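Local coordinates for putative fusidic acid resistance protein (Staphylococcus aureus, PDB 2YB5), which mediates resistance to the antibiotic fusidic acid as a FusB-type protein, probably by binding elongation factor G and helping to clear it from the ribosome, at residues 84-89 and 115-121; 98-102 and 142-146; 134-138 and 207-211; 149-154 and 189-193. All blocks are in the same frame, centred on the assembly; numbering follows the deposited sequence.

Contact 1. Residues 84-89 and 115-121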
loop_
_atom_site.group_PDB
_atom_site.type_symbol
_atom_site.label_atom_id
_atom_site.label_comp_id
_atom_site.label_asym_id
_atom_site.label_seq_id
_atom_site.Cartn_x
_atom_site.Cartn_y
_atom_site.Cartn_z
ATOM N N ILE A 84 1.609 1.446 13.382
ATOM C CA ILE A 84 1.708 0.670 12.139
ATOM C C ILE A 84 2.541 -0.597 12.329
ATOM O O ILE A 84 3.702 -0.527 12.742
ATOM C CB ILE A 84 2.370 1.476 10.994
ATOM C CG1 ILE A 84 1.582 2.749 10.682
ATOM C CG2 ILE A 84 2.498 0.619 9.743
ATOM C CD1 ILE A 84 2.247 3.643 9.633
ATOM N N GLN A 85 1.948 -1.742 11.993
ATOM C CA GLN A 85 2.660 -3.025 11.941
ATOM C C GLN A 85 3.651 -3.045 10.776
ATOM O O GLN A 85 3.243 -3.061 9.608
ATOM C CB GLN A 85 1.649 -4.168 11.778
ATOM C CG GLN A 85 2.240 -5.565 11.675
ATOM C CD GLN A 85 2.779 -6.082 12.989
ATOM O OE1 GLN A 85 3.924 -6.527 13.060
ATOM N NE2 GLN A 85 1.961 -6.035 14.039
ATOM N N ASP A 86 4.944 -3.054 11.088
ATOM C CA ASP A 86 5.987 -3.063 10.055
ATOM C C ASP A 86 5.920 -4.295 9.163
ATOM O O ASP A 86 5.530 -5.383 9.585
ATOM C CB ASP A 86 7.389 -3.013 10.673
ATOM C CG ASP A 86 7.691 -1.693 11.317
ATOM O OD1 ASP A 86 7.202 -1.461 12.438
ATOM O OD2 ASP A 86 8.434 -0.898 10.707
ATOM N N PHE A 87 6.311 -4.094 7.911
ATOM C CA PHE A 87 6.478 -5.182 6.964
ATOM C C PHE A 87 7.721 -5.966 7.375
ATOM O O PHE A 87 8.780 -5.380 7.561
ATOM C CB PHE A 87 6.659 -4.604 5.564
ATOM C CG PHE A 87 6.751 -5.632 4.486
ATOM C CD1 PHE A 87 5.611 -6.083 3.850
ATOM C CD2 PHE A 87 7.983 -6.148 4.100
ATOM C CE1 PHE A 87 5.681 -7.023 2.835
ATOM C CE2 PHE A 87 8.069 -7.091 3.101
ATOM C CZ PHE A 87 6.912 -7.532 2.463
ATOM N N GLU A 88 7.572 -7.277 7.537
ATOM C CA GLU A 88 8.707 -8.174 7.789
ATOM C C GLU A 88 9.298 -8.622 6.459
ATOM O O GLU A 88 8.581 -9.121 5.581
ATOM C CB GLU A 88 8.277 -9.382 8.621
ATOM C CG GLU A 88 7.707 -8.972 9.981
ATOM C CD GLU A 88 7.310 -10.145 10.852
ATOM O OE1 GLU A 88 7.402 -11.308 10.390
ATOM O OE2 GLU A 88 6.902 -9.898 12.006
ATOM N N ILE A 89 10.590 -8.387 6.299
ATOM C CA ILE A 89 11.280 -8.730 5.085
ATOM C C ILE A 89 11.940 -10.086 5.325
ATOM O O ILE A 89 12.647 -10.253 6.316
ATOM C CB ILE A 89 12.371 -7.701 4.730
ATOM C CG1 ILE A 89 11.784 -6.291 4.629
ATOM C CG2 ILE A 89 13.032 -8.090 3.427
ATOM C CD1 ILE A 89 12.765 -5.261 4.057
ATOM N N THR A 115 9.917 0.280 6.383
ATOM C CA THR A 115 9.031 -0.875 6.536
ATOM C C THR A 115 7.615 -0.521 7.010
ATOM O O THR A 115 6.734 -1.375 6.991
ATOM C CB THR A 115 9.659 -1.983 7.429
ATOM O OG1 THR A 115 10.054 -1.439 8.693
ATOM C CG2 THR A 115 10.863 -2.596 6.736
ATOM N N LYS A 116 7.393 0.734 7.401
ATOM C CA LYS A 116 6.046 1.214 7.709
ATOM C C LYS A 116 5.360 1.822 6.469
ATOM O O LYS A 116 4.291 2.417 6.583
ATOM C CB LYS A 116 6.095 2.251 8.839
ATOM C CG LYS A 116 6.658 1.716 10.154
ATOM C CD LYS A 116 6.821 2.831 11.173
ATOM C CE LYS A 116 7.424 2.335 12.465
ATOM N NZ LYS A 116 6.502 1.446 13.227
ATOM N N GLU A 117 5.995 1.691 5.304
ATOM C CA GLU A 117 5.486 2.281 4.069
ATOM C C GLU A 117 5.209 1.276 2.973
ATOM O O GLU A 117 4.815 1.668 1.862
ATOM C CB GLU A 117 6.477 3.309 3.527
ATOM C CG GLU A 117 6.803 4.433 4.478
ATOM C CD GLU A 117 7.545 5.543 3.771
ATOM O OE1 GLU A 117 8.522 5.228 3.053
ATOM O OE2 GLU A 117 7.146 6.719 3.917
ATOM N N ILE A 118 5.377 -0.009 3.259
ATOM C CA ILE A 118 5.098 -1.025 2.251
ATOM C C ILE A 118 4.182 -2.126 2.758
ATOM O O ILE A 118 4.329 -2.619 3.879
ATOM C CB ILE A 118 6.384 -1.629 1.640
ATOM C CG1 ILE A 118 7.377 -2.062 2.706
ATOM C CG2 ILE A 118 7.044 -0.648 0.669
ATOM C CD1 ILE A 118 8.474 -2.962 2.126
ATOM N N SER A 119 3.208 -2.460 1.919
ATOM C CA SER A 119 2.356 -3.615 2.103
ATOM C C SER A 119 2.944 -4.786 1.329
ATOM O O SER A 119 2.699 -5.942 1.650
ATOM C CB SER A 119 0.954 -3.319 1.593
ATOM O OG SER A 119 0.339 -2.333 2.404
ATOM N N TYR A 120 3.692 -4.482 0.281
ATOM C CA TYR A 120 4.438 -5.513 -0.419
ATOM C C TYR A 120 5.803 -4.995 -0.858
ATOM O O TYR A 120 5.976 -3.803 -1.109
ATOM C CB TYR A 120 3.637 -6.029 -1.616
ATOM C CG TYR A 120 3.584 -5.135 -2.819
ATOM C CD1 TYR A 120 4.575 -5.181 -3.789
ATOM C CD2 TYR A 120 2.497 -4.271 -3.021
ATOM C CE1 TYR A 120 4.508 -4.360 -4.919
ATOM C CE2 TYR A 120 2.430 -3.460 -4.119
ATOM C CZ TYR A 120 3.427 -3.516 -5.080
ATOM O OH TYR A 120 3.343 -2.713 -6.191
ATOM N N LEU A 121 6.755 -5.903 -0.970
ATOM C CA LEU A 121 8.115 -5.540 -1.356
ATOM C C LEU A 121 8.337 -5.812 -2.836
ATOM O O LEU A 121 8.400 -6.981 -3.262
ATOM C CB LEU A 121 9.128 -6.322 -0.520
ATOM C CG LEU A 121 10.590 -5.961 -0.775
ATOM C CD1 LEU A 121 10.800 -4.444 -0.657
ATOM C CD2 LEU A 121 11.464 -6.731 0.200
#
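Phe87 is the apolar centre of this contact, which joins the chain leaving the N-terminal helical part of FusC to the loop that enters the first strand of the treble-clef zinc-finger part. Its chi1 is t, which lays the ring along residues 118-121. Ile118 CD1 sits over one face in a CH-pi contact, 4.2 Å from the ring centroid. The backbone O of Ser119 lies near the ring plane, 3.4 Å from Phe87 CE1. Leu121 CB is 3.9 Å from Phe87 CE2. Leu121 also meets Ile89, CD2 to CG2 at 3.8 Å. Beyond these side chains, Tyr120 turns away and packs on Cys197, a zinc ligand, and on Leu207 of helix 204-214. Ile84, at the other end, packs on Val9 and Phe12 of helix 9-27, which links its segment to the N-terminal helices. One backbone hydrogen bond joins the segments, Phe87 N to Thr115 O at 2.9 Å, nearly straight. The polar edge belongs to Asp86. Its carboxylate is shared between two donors. Lys116 NZ makes a salt bridge to Asp86 OD1 at 3.1 Å, and Thr115 OG1 donates to Asp86 OD2 at 2.6 Å.

Contact 2. Residues 98-102 and 142-146; sequences IFRKV and FEGIY
Phe99, m at chi1, brings the CE1 side of its ring up to Gly144 and Ile145 and reaches Tyr146. Phe99 CE1 is 3.9 Å from Gly144 C and 3.6 Å from Ile145 O, which lies near the ring plane. Phe99 CD1 is 3.7 Å from Tyr146 CD2. The two rings meet obliquely, with centroids 6.0 Å apart and planes at 67°. Residues 142-146 are extended. Residue 98 ends helix 92-98, and Phe99 leaves helical geometry at phi/psi -108/46. A type I turn then runs from Phe99 to Val102, closed by Val102 N to Phe99 O at 2.9 Å. The closest CA pair is Ile98 and Gly144, 6.0 Å apart. Ile98 (m, t) points toward the strand: CG2 is 3.6 Å from Gly144 CA, and CD1 is 3.7 Å from Phe142 CB. A CB on Gly144 would clash with both Ile98 and Phe99, so the glycine permits this close approach. Tyr146 is p at chi1, and its CE2 lies 3.6 Å from Val102 CG2. Tyr132 of the neighbouring strand 130-136 extends the aromatic cluster, edge-to-face with Phe99. This is helix-end and turn packing on one face of the antiparallel sheet; Ile145 points to the other face, where helix 204-214 lies. The contact has no polar pairing between its segments, so between them it rests on apolar and aromatic fit.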
loop_
_atom_site.group_PDB
_atom_site.type_symbol
_atom_site.label_atom_id
_atom_site.label_comp_id
_atom_site.label_asym_id
_atom_site.label_seq_id
_atom_site.Cartn_x
_atom_site.Cartn_y
_atom_site.Cartn_z
ATOM N N ILE A 98 11.801 -18.856 -1.606
ATOM C CA ILE A 98 10.662 -18.331 -2.361
ATOM C C ILE A 98 10.979 -18.330 -3.858
ATOM O O ILE A 98 10.144 -18.727 -4.673
ATOM C CB ILE A 98 10.301 -16.908 -1.895
ATOM C CG1 ILE A 98 9.718 -16.955 -0.484
ATOM C CG2 ILE A 98 9.317 -16.233 -2.877
ATOM C CD1 ILE A 98 9.689 -15.593 0.214
ATOM N N PHE A 99 12.188 -17.900 -4.214
ATOM C CA PHE A 99 12.624 -17.876 -5.615
ATOM C C PHE A 99 13.673 -18.968 -5.904
ATOM O O PHE A 99 14.682 -18.718 -6.572
ATOM C CB PHE A 99 13.142 -16.483 -5.967
ATOM C CG PHE A 99 12.098 -15.415 -5.824
ATOM C CD1 PHE A 99 10.979 -15.418 -6.640
ATOM C CD2 PHE A 99 12.213 -14.431 -4.864
ATOM C CE1 PHE A 99 10.010 -14.449 -6.510
ATOM C CE2 PHE A 99 11.236 -13.453 -4.727
ATOM C CZ PHE A 99 10.140 -13.461 -5.550
ATOM N N ARG A 100 13.381 -20.178 -5.416
ATOM C CA ARG A 100 14.278 -21.352 -5.471
ATOM C C ARG A 100 14.851 -21.645 -6.864
ATOM O O ARG A 100 15.996 -22.076 -6.984
ATOM C CB ARG A 100 13.506 -22.587 -4.962
ATOM C CG ARG A 100 14.222 -23.934 -5.058
ATOM C CD ARG A 100 15.275 -24.105 -3.986
ATOM N NE ARG A 100 14.665 -24.239 -2.659
ATOM C CZ ARG A 100 14.230 -25.381 -2.125
ATOM N NH1 ARG A 100 14.332 -26.537 -2.787
ATOM N NH2 ARG A 100 13.685 -25.366 -0.912
ATOM N N LYS A 101 14.052 -21.430 -7.904
ATOM C CA LYS A 101 14.485 -21.736 -9.272
ATOM C C LYS A 101 15.405 -20.674 -9.884
ATOM O O LYS A 101 16.003 -20.914 -10.938
ATOM C CB LYS A 101 13.272 -21.942 -10.188
ATOM C CG LYS A 101 12.456 -23.193 -9.876
ATOM C CD LYS A 101 11.295 -23.312 -10.847
ATOM C CE LYS A 101 10.390 -24.495 -10.535
ATOM N NZ LYS A 101 9.253 -24.584 -11.515
ATOM N N VAL A 102 15.510 -19.512 -9.240
ATOM C CA VAL A 102 16.346 -18.426 -9.736
ATOM C C VAL A 102 17.763 -18.620 -9.209
ATOM O O VAL A 102 17.999 -18.548 -8.006
ATOM C CB VAL A 102 15.784 -17.050 -9.308
ATOM C CG1 VAL A 102 16.703 -15.911 -9.741
ATOM C CG2 VAL A 102 14.387 -16.857 -9.883
ATOM N N PHE A 142 4.901 -15.978 3.685
ATOM C CA PHE A 142 5.519 -15.309 2.562
ATOM C C PHE A 142 5.193 -16.029 1.269
ATOM O O PHE A 142 5.259 -17.251 1.192
ATOM C CB PHE A 142 7.043 -15.235 2.728
ATOM C CG PHE A 142 7.507 -14.191 3.705
ATOM C CD1 PHE A 142 7.164 -12.850 3.536
ATOM C CD2 PHE A 142 8.343 -14.545 4.765
ATOM C CE1 PHE A 142 7.614 -11.873 4.437
ATOM C CE2 PHE A 142 8.804 -13.584 5.667
ATOM C CZ PHE A 142 8.433 -12.242 5.505
ATOM N N GLU A 143 4.789 -15.248 0.275
ATOM C CA GLU A 143 4.705 -15.699 -1.100
ATOM C C GLU A 143 5.492 -14.711 -1.942
ATOM O O GLU A 143 5.816 -13.611 -1.486
ATOM C CB GLU A 143 3.251 -15.754 -1.579
ATOM C CG GLU A 143 2.512 -17.001 -1.123
ATOM C CD GLU A 143 1.037 -16.967 -1.448
ATOM O OE1 GLU A 143 0.577 -15.995 -2.097
ATOM O OE2 GLU A 143 0.337 -17.919 -1.042
ATOM N N GLY A 144 5.799 -15.114 -3.166
ATOM C CA GLY A 144 6.527 -14.275 -4.089
ATOM C C GLY A 144 6.235 -14.649 -5.529
ATOM O O GLY A 144 5.886 -15.801 -5.847
ATOM N N ILE A 145 6.381 -13.661 -6.398
ATOM C CA ILE A 145 6.200 -13.830 -7.824
ATOM C C ILE A 145 7.242 -12.938 -8.491
ATOM O O ILE A 145 7.721 -11.991 -7.879
ATOM C CB ILE A 145 4.759 -13.411 -8.215
ATOM C CG1 ILE A 145 4.395 -13.900 -9.613
ATOM C CG2 ILE A 145 4.595 -11.898 -8.117
ATOM C CD1 ILE A 145 2.976 -13.502 -10.056
ATOM N N TYR A 146 7.609 -13.243 -9.729
ATOM C CA TYR A 146 8.423 -12.326 -10.528
ATOM C C TYR A 146 8.021 -12.391 -11.992
ATOM O O TYR A 146 7.360 -13.331 -12.417
ATOM C CB TYR A 146 9.916 -12.618 -10.381
ATOM C CG TYR A 146 10.411 -13.890 -11.031
ATOM C CD1 TYR A 146 10.847 -13.901 -12.359
ATOM C CD2 TYR A 146 10.488 -15.072 -10.311
ATOM C CE1 TYR A 146 11.309 -15.069 -12.955
ATOM C CE2 TYR A 146 10.964 -16.243 -10.892
ATOM C CZ TYR A 146 11.370 -16.239 -12.210
ATOM O OH TYR A 146 11.833 -17.404 -12.775
#

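Contact 3. Residues 134-138 and 207-211; sequences VYKNL and LYEFI
Tyr208 and Tyr135 bury the most surface here, followed by Ile211. Residues 134-136 are the end of an extended strand, and the chain then turns into a loop at Asn137. Residues 207-211 are regular helix, with Ile211 N bonded to Leu207 O at 2.9 Å. The strand and helix axes approach to 11.2 Å and cross at -120°. The nearest CA pairs are Asn137 with Tyr208 (7.9 Å) and Tyr135 with Leu207 (9.1 Å). Tyr208, m at chi1, reaches past the strand end. Its OH donates to Lys136 O at 2.8 Å, and Leu138 CG rests 3.9 Å from its CE2. Tyr135 CD1 lies near the plane of the Tyr208 ring, 4.0 Å from CE1. Tyr135 is p at chi1 and points toward the helix. Its CB is 3.9 Å from Leu207 CD2, and its CE2 is 4.0 Å from Ile211 CD1. Its OH lies 3.5 Å from Ile211 CG2 and is hydrogen-bonded to Glu143 on the next strand. Ile211 (m, m) also packs on Ile145, while Leu207 touches Tyr120. The C-terminal helix thus forms a layer packed on one face of an antiparallel sheet, within the treble-clef zinc-finger part of FusC.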
loop_
_atom_site.group_PDB
_atom_site.type_symbol
_atom_site.label_atom_id
_atom_site.label_comp_id
_atom_site.label_asym_id
_atom_site.label_seq_id
_atom_site.Cartn_x
_atom_site.Cartn_y
_atom_site.Cartn_z
ATOM N N VAL A 134 7.319 -9.596 -3.240
ATOM C CA VAL A 134 7.172 -10.453 -2.072
ATOM C C VAL A 134 6.131 -9.831 -1.135
ATOM O O VAL A 134 6.071 -8.607 -0.978
ATOM C CB VAL A 134 8.531 -10.663 -1.341
ATOM C CG1 VAL A 134 8.356 -11.380 -0.000
ATOM C CG2 VAL A 134 9.507 -11.447 -2.248
ATOM N N TYR A 135 5.312 -10.695 -0.544
ATOM C CA TYR A 135 4.217 -10.308 0.336
ATOM C C TYR A 135 3.833 -11.467 1.261
ATOM O O TYR A 135 4.289 -12.610 1.088
ATOM C CB TYR A 135 2.997 -9.871 -0.496
ATOM C CG TYR A 135 2.478 -10.966 -1.411
ATOM C CD1 TYR A 135 1.527 -11.872 -0.958
ATOM C CD2 TYR A 135 2.956 -11.113 -2.713
ATOM C CE1 TYR A 135 1.055 -12.884 -1.780
ATOM C CE2 TYR A 135 2.510 -12.131 -3.530
ATOM C CZ TYR A 135 1.549 -13.010 -3.053
ATOM O OH TYR A 135 1.075 -14.025 -3.826
ATOM N N LYS A 136 3.003 -11.148 2.248
ATOM C CA LYS A 136 2.392 -12.146 3.128
ATOM C C LYS A 136 0.996 -12.473 2.616
ATOM O O LYS A 136 0.240 -11.567 2.272
ATOM C CB LYS A 136 2.276 -11.604 4.546
ATOM C CG LYS A 136 3.593 -11.427 5.272
ATOM C CD LYS A 136 4.210 -12.749 5.689
ATOM C CE LYS A 136 5.298 -12.556 6.738
ATOM N NZ LYS A 136 4.738 -12.433 8.122
ATOM N N ASN A 137 0.650 -13.759 2.582
ATOM C CA ASN A 137 -0.683 -14.182 2.151
ATOM C C ASN A 137 -1.701 -14.161 3.301
ATOM O O ASN A 137 -1.376 -13.784 4.425
ATOM C CB ASN A 137 -0.639 -15.565 1.469
ATOM C CG ASN A 137 -0.202 -16.671 2.401
ATOM O OD1 ASN A 137 -0.321 -16.552 3.614
ATOM N ND2 ASN A 137 0.300 -17.764 1.834
ATOM N N LEU A 138 -2.938 -14.549 2.997
ATOM C CA LEU A 138 -4.008 -14.631 3.995
ATOM C C LEU A 138 -3.678 -15.480 5.222
ATOM O O LEU A 138 -4.248 -15.249 6.287
ATOM C CB LEU A 138 -5.307 -15.123 3.332
ATOM C CG LEU A 138 -6.188 -14.009 2.758
ATOM C CD1 LEU A 138 -6.780 -14.356 1.373
ATOM C CD2 LEU A 138 -7.308 -13.654 3.734
ATOM N N LEU A 207 -3.827 -6.539 -4.376
ATOM C CA LEU A 207 -2.650 -7.309 -4.765
ATOM C C LEU A 207 -2.977 -8.791 -4.897
ATOM O O LEU A 207 -2.494 -9.456 -5.825
ATOM C CB LEU A 207 -1.520 -7.127 -3.749
ATOM C CG LEU A 207 -0.234 -7.892 -4.052
ATOM C CD1 LEU A 207 0.386 -7.402 -5.367
ATOM C CD2 LEU A 207 0.744 -7.748 -2.876
ATOM N N TYR A 208 -3.770 -9.317 -3.964
ATOM C CA TYR A 208 -4.169 -10.724 -4.031
ATOM C C TYR A 208 -4.961 -11.024 -5.307
ATOM O O TYR A 208 -4.787 -12.081 -5.900
ATOM C CB TYR A 208 -5.017 -11.127 -2.823
ATOM C CG TYR A 208 -4.321 -11.099 -1.486
ATOM C CD1 TYR A 208 -2.928 -11.139 -1.376
ATOM C CD2 TYR A 208 -5.069 -11.058 -0.313
ATOM C CE1 TYR A 208 -2.312 -11.138 -0.128
ATOM C CE2 TYR A 208 -4.466 -11.045 0.928
ATOM C CZ TYR A 208 -3.093 -11.082 1.018
ATOM O OH TYR A 208 -2.507 -11.067 2.258
ATOM N N GLU A 209 -5.803 -10.081 -5.734
ATOM C CA GLU A 209 -6.638 -10.273 -6.925
ATOM C C GLU A 209 -5.815 -10.156 -8.205
ATOM O O GLU A 209 -6.067 -10.876 -9.175
ATOM C CB GLU A 209 -7.793 -9.278 -6.957
ATOM C CG GLU A 209 -8.818 -9.483 -5.872
ATOM C CD GLU A 209 -9.863 -8.385 -5.844
ATOM O OE1 GLU A 209 -10.309 -7.933 -6.935
ATOM O OE2 GLU A 209 -10.261 -7.984 -4.723
ATOM N N PHE A 210 -4.838 -9.251 -8.210
ATOM C CA PHE A 210 -3.884 -9.179 -9.299
ATOM C C PHE A 210 -3.118 -10.504 -9.410
ATOM O O PHE A 210 -3.004 -11.067 -10.499
ATOM C CB PHE A 210 -2.925 -8.013 -9.079
ATOM C CG PHE A 210 -1.822 -7.939 -10.084
ATOM C CD1 PHE A 210 -2.079 -7.530 -11.382
ATOM C CD2 PHE A 210 -0.521 -8.261 -9.735
ATOM C CE1 PHE A 210 -1.055 -7.462 -12.318
ATOM C CE2 PHE A 210 0.506 -8.194 -10.674
ATOM C CZ PHE A 210 0.226 -7.796 -11.965
ATOM N N ILE A 211 -2.617 -11.014 -8.286
ATOM C CA ILE A 211 -1.806 -12.239 -8.300
ATOM C C ILE A 211 -2.621 -13.406 -8.847
ATOM O O ILE A 211 -2.170 -14.095 -9.758
ATOM C CB ILE A 211 -1.258 -12.599 -6.905
ATOM C CG1 ILE A 211 -0.253 -11.554 -6.421
ATOM C CG2 ILE A 211 -0.562 -13.974 -6.911
ATOM C CD1 ILE A 211 1.023 -11.521 -7.179
#

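Contact 4. Residues 149-154 and 189-193. With ZN (zinc ion), chain C.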
loop_
_atom_site.group_PDB
_atom_site.type_symbol
_atom_site.label_atom_id
_atom_site.label_comp_id
_atom_site.label_asym_id
_atom_site.label_seq_id
_atom_site.Cartn_x
_atom_site.Cartn_y
_atom_site.Cartn_z
ATOM N N ILE A 149 9.370 -6.855 -16.881
ATOM C CA ILE A 149 8.771 -5.534 -16.940
ATOM C C ILE A 149 9.647 -4.616 -17.803
ATOM O O ILE A 149 10.818 -4.408 -17.510
ATOM C CB ILE A 149 8.530 -4.970 -15.513
ATOM C CG1 ILE A 149 7.620 -3.735 -15.572
ATOM C CG2 ILE A 149 9.852 -4.678 -14.798
ATOM C CD1 ILE A 149 6.959 -3.369 -14.245
ATOM N N SER A 150 9.094 -4.102 -18.900
ATOM C CA SER A 150 9.864 -3.225 -19.774
ATOM C C SER A 150 10.141 -1.888 -19.081
ATOM O O SER A 150 9.263 -1.348 -18.412
ATOM C CB SER A 150 9.134 -2.975 -21.078
ATOM O OG SER A 150 9.998 -2.316 -21.985
ATOM N N PRO A 151 11.369 -1.351 -19.237
ATOM C CA PRO A 151 11.721 -0.085 -18.607
ATOM C C PRO A 151 11.151 1.116 -19.345
ATOM O O PRO A 151 11.267 2.243 -18.866
ATOM C CB PRO A 151 13.252 -0.085 -18.663
ATOM C CG PRO A 151 13.566 -0.841 -19.911
ATOM C CD PRO A 151 12.483 -1.885 -20.043
ATOM N N ASN A 152 10.549 0.870 -20.506
ATOM C CA ASN A 152 9.847 1.905 -21.249
ATOM C C ASN A 152 8.440 2.060 -20.671
ATOM O O ASN A 152 7.580 1.207 -20.877
ATOM C CB ASN A 152 9.816 1.550 -22.738
ATOM C CG ASN A 152 11.212 1.359 -23.324
ATOM O OD1 ASN A 152 12.203 1.886 -22.807
ATOM N ND2 ASN A 152 11.293 0.595 -24.407
ATOM N N LYS A 153 8.222 3.149 -19.937
ATOM C CA LYS A 153 7.008 3.332 -19.137
ATOM C C LYS A 153 5.949 4.092 -19.915
ATOM O O LYS A 153 6.279 4.898 -20.778
ATOM C CB LYS A 153 7.332 4.082 -17.833
ATOM C CG LYS A 153 8.457 3.434 -17.020
ATOM C CD LYS A 153 8.773 4.180 -15.725
ATOM C CE LYS A 153 9.303 5.588 -15.985
ATOM N NZ LYS A 153 10.015 6.146 -14.797
ATOM N N VAL A 154 4.680 3.819 -19.612
ATOM C CA VAL A 154 3.553 4.562 -20.187
ATOM C C VAL A 154 2.558 4.925 -19.077
ATOM O O VAL A 154 2.300 4.127 -18.165
ATOM C CB VAL A 154 2.829 3.772 -21.311
ATOM C CG1 VAL A 154 3.775 3.495 -22.476
ATOM C CG2 VAL A 154 2.242 2.478 -20.795
ATOM N N TYR A 189 -0.538 -3.965 -16.630
ATOM C CA TYR A 189 0.217 -2.753 -16.355
ATOM C C TYR A 189 0.165 -2.399 -14.866
ATOM O O TYR A 189 -0.905 -2.314 -14.279
ATOM C CB TYR A 189 -0.286 -1.587 -17.224
ATOM C CG TYR A 189 0.170 -1.718 -18.679
ATOM C CD1 TYR A 189 -0.548 -2.488 -19.593
ATOM C CD2 TYR A 189 1.333 -1.094 -19.127
ATOM C CE1 TYR A 189 -0.130 -2.623 -20.914
ATOM C CE2 TYR A 189 1.758 -1.222 -20.455
ATOM C CZ TYR A 189 1.023 -1.989 -21.336
ATOM O OH TYR A 189 1.442 -2.117 -22.641
ATOM N N ILE A 190 1.347 -2.197 -14.283
ATOM C CA ILE A 190 1.490 -1.812 -12.890
ATOM C C ILE A 190 2.546 -0.714 -12.733
ATOM O O ILE A 190 3.327 -0.450 -13.654
ATOM C CB ILE A 190 1.888 -3.012 -11.999
ATOM C CG1 ILE A 190 3.254 -3.581 -12.425
ATOM C CG2 ILE A 190 0.800 -4.085 -12.018
ATOM C CD1 ILE A 190 3.754 -4.750 -11.554
ATOM N N CYS A 191 2.574 -0.106 -11.549
ATOM C CA CYS A 191 3.544 0.932 -11.229
ATOM C C CYS A 191 4.948 0.374 -11.450
ATOM O O CYS A 191 5.288 -0.683 -10.934
ATOM C CB CYS A 191 3.390 1.390 -9.779
ATOM S SG CYS A 191 1.793 2.222 -9.301
ATOM N N TYR A 192 5.755 1.071 -12.242
ATOM C CA TYR A 192 7.142 0.688 -12.409
ATOM C C TYR A 192 7.868 0.692 -11.059
ATOM O O TYR A 192 8.650 -0.210 -10.753
ATOM C CB TYR A 192 7.859 1.646 -13.353
ATOM C CG TYR A 192 9.218 1.126 -13.735
ATOM C CD1 TYR A 192 9.336 0.065 -14.622
ATOM C CD2 TYR A 192 10.382 1.658 -13.179
ATOM C CE1 TYR A 192 10.575 -0.446 -14.969
ATOM C CE2 TYR A 192 11.626 1.158 -13.524
ATOM C CZ TYR A 192 11.712 0.098 -14.418
ATOM O OH TYR A 192 12.924 -0.420 -14.797
ATOM N N ASP A 193 7.594 1.730 -10.276
ATOM C CA ASP A 193 8.168 1.920 -8.954
ATOM C C ASP A 193 7.179 1.429 -7.886
ATOM O O ASP A 193 6.196 2.097 -7.585
ATOM C CB ASP A 193 8.484 3.411 -8.764
ATOM C CG ASP A 193 9.007 3.732 -7.394
ATOM O OD1 ASP A 193 9.256 2.812 -6.593
ATOM O OD2 ASP A 193 9.168 4.929 -7.110
HETATM ZN ZN ZN C . 0.458 0.889 -8.320
#
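Apolar packing makes up most of this contact, and Tyr192 is its centre. The Tyr192 side chain is t at chi1 and points into the bend formed by residues 149-154. Ile149 CD1 approaches Tyr192 CD1 at 4.2 Å and Ile190 CG1 at 4.1 Å. The aliphatic part of Lys153 packs alongside, with CD 3.6 Å from Tyr192 CB. A smaller patch lies farther along, where Val154 CG2 meets Tyr189 CE2 at 3.7 Å. Among contacts with the backbone, Ser150 O and Pro151 CA each lie 3.8 Å from Tyr192 CE1. Metal binding comes from the strand end. The CA-to-CB bond of Cys191 points away from residues 149-154, and its SG binds the zinc ion at 2.1 Å. Cys158, Cys161 and Cys197 complete the four-cysteine site in a pattern that fits a treble-clef zinc finger: one ligand pair comes from the Cys158 to Cys161 knuckle, while Cys191 ends a strand and Cys197 lies in the helix that follows. Polar contacts reach beyond the two segments. Tyr192 O accepts hydrogen bonds from Lys131 NZ and Asn124 ND2. Asp193 is the N-cap of helix 194-200, and its OD1 accepts a hydrogen bond from Phe195 N.

From the N terminus, the chain leaves the helical part and passes through residues 84-89. Contact 1 opens there and closes at 115-121, looping out helix 92-98. Contact 2 opens inside that loop and closes at 142-146, so the two cross; Glu88 O touches Phe142 CZ at 3.1 Å. Contact 3 opens at 134-138, within the span of contact 2, and crosses it. Its loop ends at the C-terminal helix and encloses contact 4. Phe210 CZ meets Ile190 CG2 at 3.8 Å. Contact 1 ties the N-terminal helices to the zinc-finger part. Contacts 2 and 3 pack opposite faces of the sheet, and contact 4 joins the loop after strand 142-149 to the Cys191 end of strand 186-191.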